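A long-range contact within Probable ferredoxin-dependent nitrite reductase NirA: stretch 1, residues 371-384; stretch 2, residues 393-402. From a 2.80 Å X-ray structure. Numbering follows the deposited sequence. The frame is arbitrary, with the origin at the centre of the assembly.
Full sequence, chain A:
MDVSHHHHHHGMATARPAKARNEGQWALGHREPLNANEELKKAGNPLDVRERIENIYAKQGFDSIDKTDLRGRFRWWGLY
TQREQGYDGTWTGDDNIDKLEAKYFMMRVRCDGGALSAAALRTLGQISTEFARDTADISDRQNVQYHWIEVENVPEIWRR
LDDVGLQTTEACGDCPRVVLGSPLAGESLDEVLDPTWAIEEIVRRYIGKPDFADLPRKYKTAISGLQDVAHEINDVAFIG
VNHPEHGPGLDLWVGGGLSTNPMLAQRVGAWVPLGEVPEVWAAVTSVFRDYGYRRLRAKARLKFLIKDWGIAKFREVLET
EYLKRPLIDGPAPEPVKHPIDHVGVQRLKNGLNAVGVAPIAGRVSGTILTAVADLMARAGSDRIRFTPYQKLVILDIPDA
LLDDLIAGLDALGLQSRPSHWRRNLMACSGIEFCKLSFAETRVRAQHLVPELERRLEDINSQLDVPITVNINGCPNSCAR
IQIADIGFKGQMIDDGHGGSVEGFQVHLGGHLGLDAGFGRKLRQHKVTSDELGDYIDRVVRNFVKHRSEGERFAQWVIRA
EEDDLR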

# COMPACT_ATOMS: atom_id res chain seq x y z
N ALA A 371 -7.18 19.16 11.86
CA ALA A 371 -6.30 20.35 11.89
C ALA A 371 -5.85 20.77 10.48
O ALA A 371 -5.82 21.97 10.17
N VAL A 372 -5.52 19.77 9.66
CA VAL A 372 -5.09 19.98 8.28
C VAL A 372 -6.24 20.54 7.43
O VAL A 372 -6.04 21.40 6.58
N ALA A 373 -7.45 20.06 7.69
CA ALA A 373 -8.62 20.55 6.95
C ALA A 373 -8.81 22.05 7.13
O ALA A 373 -9.14 22.75 6.16
N ASP A 374 -8.57 22.55 8.34
CA ASP A 374 -8.71 24.00 8.63
C ASP A 374 -7.58 24.83 8.03
O ASP A 374 -7.79 25.98 7.60
N LEU A 375 -6.38 24.24 8.00
CA LEU A 375 -5.25 24.84 7.30
C LEU A 375 -5.55 24.95 5.81
O LEU A 375 -5.25 25.97 5.18
N MET A 376 -6.14 23.90 5.24
CA MET A 376 -6.55 23.95 3.85
C MET A 376 -7.52 25.10 3.58
O MET A 376 -7.39 25.82 2.58
N ALA A 377 -8.49 25.29 4.48
CA ALA A 377 -9.48 26.37 4.32
C ALA A 377 -8.79 27.72 4.40
O ALA A 377 -9.03 28.56 3.54
N ARG A 378 -7.94 27.92 5.41
CA ARG A 378 -7.11 29.15 5.46
C ARG A 378 -6.33 29.42 4.17
O ARG A 378 -6.06 30.55 3.84
N ALA A 379 -5.96 28.38 3.44
CA ALA A 379 -5.15 28.54 2.25
C ALA A 379 -5.99 28.53 0.96
O ALA A 379 -5.47 28.72 -0.14
N GLY A 380 -7.30 28.32 1.11
CA GLY A 380 -8.20 28.36 -0.03
C GLY A 380 -8.17 27.11 -0.89
O GLY A 380 -8.57 27.17 -2.06
N SER A 381 -7.74 25.98 -0.30
CA SER A 381 -7.61 24.71 -1.02
C SER A 381 -8.66 23.69 -0.63
O SER A 381 -8.95 23.51 0.55
N ASP A 382 -9.19 22.98 -1.63
CA ASP A 382 -10.17 21.93 -1.44
C ASP A 382 -9.70 20.60 -2.01
O ASP A 382 -10.54 19.70 -2.20
N ARG A 383 -8.40 20.46 -2.30
CA ARG A 383 -7.84 19.16 -2.73
C ARG A 383 -6.57 18.74 -2.00
O ARG A 383 -5.57 19.47 -2.01
N ILE A 384 -6.60 17.53 -1.46
CA ILE A 384 -5.48 16.89 -0.80
C ILE A 384 -5.45 15.43 -1.29
O ILE A 384 -6.50 14.86 -1.63
N VAL A 393 -0.14 15.11 0.33
CA VAL A 393 0.12 16.36 -0.37
C VAL A 393 -1.15 17.18 -0.59
O VAL A 393 -2.19 16.63 -0.97
N ILE A 394 -1.04 18.48 -0.35
CA ILE A 394 -2.11 19.47 -0.54
C ILE A 394 -1.90 20.25 -1.82
O ILE A 394 -0.83 20.81 -2.02
N LEU A 395 -2.92 20.36 -2.67
CA LEU A 395 -2.80 21.14 -3.91
C LEU A 395 -3.36 22.57 -3.81
O LEU A 395 -4.01 22.93 -2.83
N ASP A 396 -3.12 23.36 -4.86
CA ASP A 396 -3.72 24.69 -5.03
C ASP A 396 -3.36 25.65 -3.90
O ASP A 396 -4.23 26.38 -3.43
N ILE A 397 -2.10 25.63 -3.47
CA ILE A 397 -1.57 26.60 -2.52
C ILE A 397 -0.97 27.77 -3.33
O ILE A 397 0.05 27.59 -4.01
N PRO A 398 -1.59 28.96 -3.25
CA PRO A 398 -0.97 30.13 -3.88
C PRO A 398 0.28 30.62 -3.13
O PRO A 398 0.40 30.41 -1.92
N ASP A 399 1.19 31.26 -3.87
CA ASP A 399 2.46 31.73 -3.32
C ASP A 399 2.33 32.59 -2.07
O ASP A 399 3.09 32.42 -1.12
N ALA A 400 1.38 33.51 -2.06
CA ALA A 400 1.18 34.39 -0.91
C ALA A 400 0.98 33.63 0.42
O ALA A 400 1.42 34.07 1.48
N LEU A 401 0.30 32.50 0.35
CA LEU A 401 -0.17 31.78 1.51
C LEU A 401 0.71 30.60 1.85
O LEU A 401 0.48 29.90 2.84
N LEU A 402 1.72 30.37 1.01
CA LEU A 402 2.54 29.16 1.13
C LEU A 402 3.21 29.08 2.47
O LEU A 402 3.03 28.12 3.19

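The apolar part of this contact is built around Ile394. Its CA-to-CB bond lies on the same face of the sheet as that of Ile384, its partner in an antiparallel, non-hydrogen-bonded bridge, and with both chi angles in m its end comes nearer to the first stretch. Ile394 CD1 lies 3.2 Å from Ile384 CD1, a tight fit for two methyls, the Ile384 chain being extended with both chi angles in t. From the helix, which runs at 20° to the strand, Val372 (t) points toward it, placing CG1 3.9 Å from Ile394 CD1. Met376 leaves its backbone sideways in m, t, p, and its CG rests 3.8 Å from Ile394 CG2. One branched side chain thus serves helix and strand alike.

Farther along, Ala379 meets a longer side chain. Ala379 CB sits 4.1 Å from Ile397 CD1, whose m, m chain starts sideways and ends nearer the first stretch. Leu401 (m, t) points toward the first stretch, and its CD1 comes within 3.6 Å of Ala379 O. Just after Ala379 the helix gives way at Gly380, whose positive phi, in a Schellman motif, favours glycine.

Polar groups fasten the connection from turn to strand. Ser381, chi1 in t, points toward the strand and donates from OG to Leu395 O at 2.9 Å, so a buried hydroxyl is paired with a backbone carbonyl. The backbone adds a well-aligned bond of 2.9 Å from Leu395 N to Arg383 O.

The charged pair joins two partly exposed residues. Arg383 (chi1 m, chi2 and chi3 between wells) and Asp396 (chi1 m) point toward each other's stretches, and Arg383 NH1 meets Asp396 OD1 at 2.7 Å in a salt bridge, although its hydrogen bonds, from Arg383 NH1 to Asp396 OD1 and, at 3.2 Å, to Asp396 OD2, are weak. The carboxylate approaches the guanidinium edge, leaving one face to Leu395 CD1, 4.0 Å from Arg383 CZ.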

# COMPACT_ATOMS: atom_id res chain seq x y z
CB ALA A 371 -5.11 20.08 12.78
CB VAL A 372 -4.57 18.65 7.61
CG1 VAL A 372 -4.33 18.85 6.10
CG2 VAL A 372 -3.31 18.13 8.29
CB ALA A 373 -9.87 19.80 7.36
CB ASP A 374 -8.84 24.24 10.15
CG ASP A 374 -10.09 23.56 10.72
OD1 ASP A 374 -11.14 23.61 10.04
OD2 ASP A 374 -10.01 22.94 11.82
CB LEU A 375 -3.98 24.03 7.51
CG LEU A 375 -3.33 24.11 8.90
CD1 LEU A 375 -2.20 23.10 9.02
CD2 LEU A 375 -2.83 25.52 9.17
CB MET A 376 -7.16 22.61 3.45
CG MET A 376 -6.12 21.53 3.25
SD MET A 376 -6.80 19.89 2.87
CE MET A 376 -7.65 20.23 1.33
CB ALA A 377 -10.55 26.30 5.35
CB ARG A 378 -6.10 29.09 6.63
CG ARG A 378 -6.46 29.99 7.81
CD ARG A 378 -5.39 30.03 8.90
NE ARG A 378 -5.45 31.31 9.65
CZ ARG A 378 -4.64 32.37 9.47
NH1 ARG A 378 -3.64 32.36 8.56
NH2 ARG A 378 -4.80 33.47 10.22
CB ALA A 379 -4.09 27.44 2.19
CB SER A 381 -6.22 24.09 -0.76
OG SER A 381 -6.22 22.67 -0.97
CB ASP A 382 -11.47 22.33 -2.13
CG ASP A 382 -12.64 21.39 -1.82
OD1 ASP A 382 -13.00 21.24 -0.61
OD2 ASP A 382 -13.21 20.81 -2.79
CB ARG A 383 -7.46 19.15 -4.21
CG ARG A 383 -8.53 19.48 -5.20
CD ARG A 383 -7.90 20.31 -6.31
NE ARG A 383 -7.69 19.62 -7.58
CZ ARG A 383 -6.90 20.07 -8.56
NH1 ARG A 383 -6.19 21.17 -8.42
NH2 ARG A 383 -6.81 19.38 -9.69
CB ILE A 384 -5.62 16.97 0.74
CG1 ILE A 384 -4.56 16.12 1.44
CG2 ILE A 384 -6.99 16.47 1.21
CD1 ILE A 384 -4.46 16.37 2.96
CB VAL A 393 0.96 16.13 -1.67
CG1 VAL A 393 1.06 14.65 -2.00
CG2 VAL A 393 0.44 16.94 -2.84
CB ILE A 394 -2.09 20.56 0.58
CG1 ILE A 394 -1.78 19.98 1.97
CG2 ILE A 394 -3.41 21.32 0.62
CD1 ILE A 394 -2.87 19.14 2.54
CB LEU A 395 -3.51 20.39 -5.04
CG LEU A 395 -3.26 18.90 -5.15
CD1 LEU A 395 -3.99 18.38 -6.35
CD2 LEU A 395 -1.79 18.62 -5.28
CB ASP A 396 -5.23 24.58 -5.13
CG ASP A 396 -5.68 23.38 -5.97
OD1 ASP A 396 -4.84 22.78 -6.66
OD2 ASP A 396 -6.89 23.05 -5.91
CB ILE A 397 -0.45 25.99 -1.57
CG1 ILE A 397 -0.90 24.69 -0.90
CG2 ILE A 397 -0.05 26.98 -0.48
CD1 ILE A 397 -2.28 24.74 -0.26
CB PRO A 398 -2.07 31.18 -3.87
CG PRO A 398 -2.95 30.81 -2.74
CD PRO A 398 -2.88 29.30 -2.62
CB ASP A 399 3.25 32.51 -4.38
CG ASP A 399 3.93 31.61 -5.39
OD1 ASP A 399 4.09 30.42 -5.10
OD2 ASP A 399 4.30 32.08 -6.48
CB ALA A 400 -0.02 35.29 -1.18
CB LEU A 401 -1.60 31.30 1.23
CG LEU A 401 -2.59 32.44 0.92
CD1 LEU A 401 -3.91 31.94 0.39
CD2 LEU A 401 -2.80 33.31 2.16
CB LEU A 402 3.60 29.11 0.03
CG LEU A 402 4.44 27.83 -0.15
CD1 LEU A 402 3.54 26.63 -0.34
CD2 LEU A 402 5.36 27.96 -1.35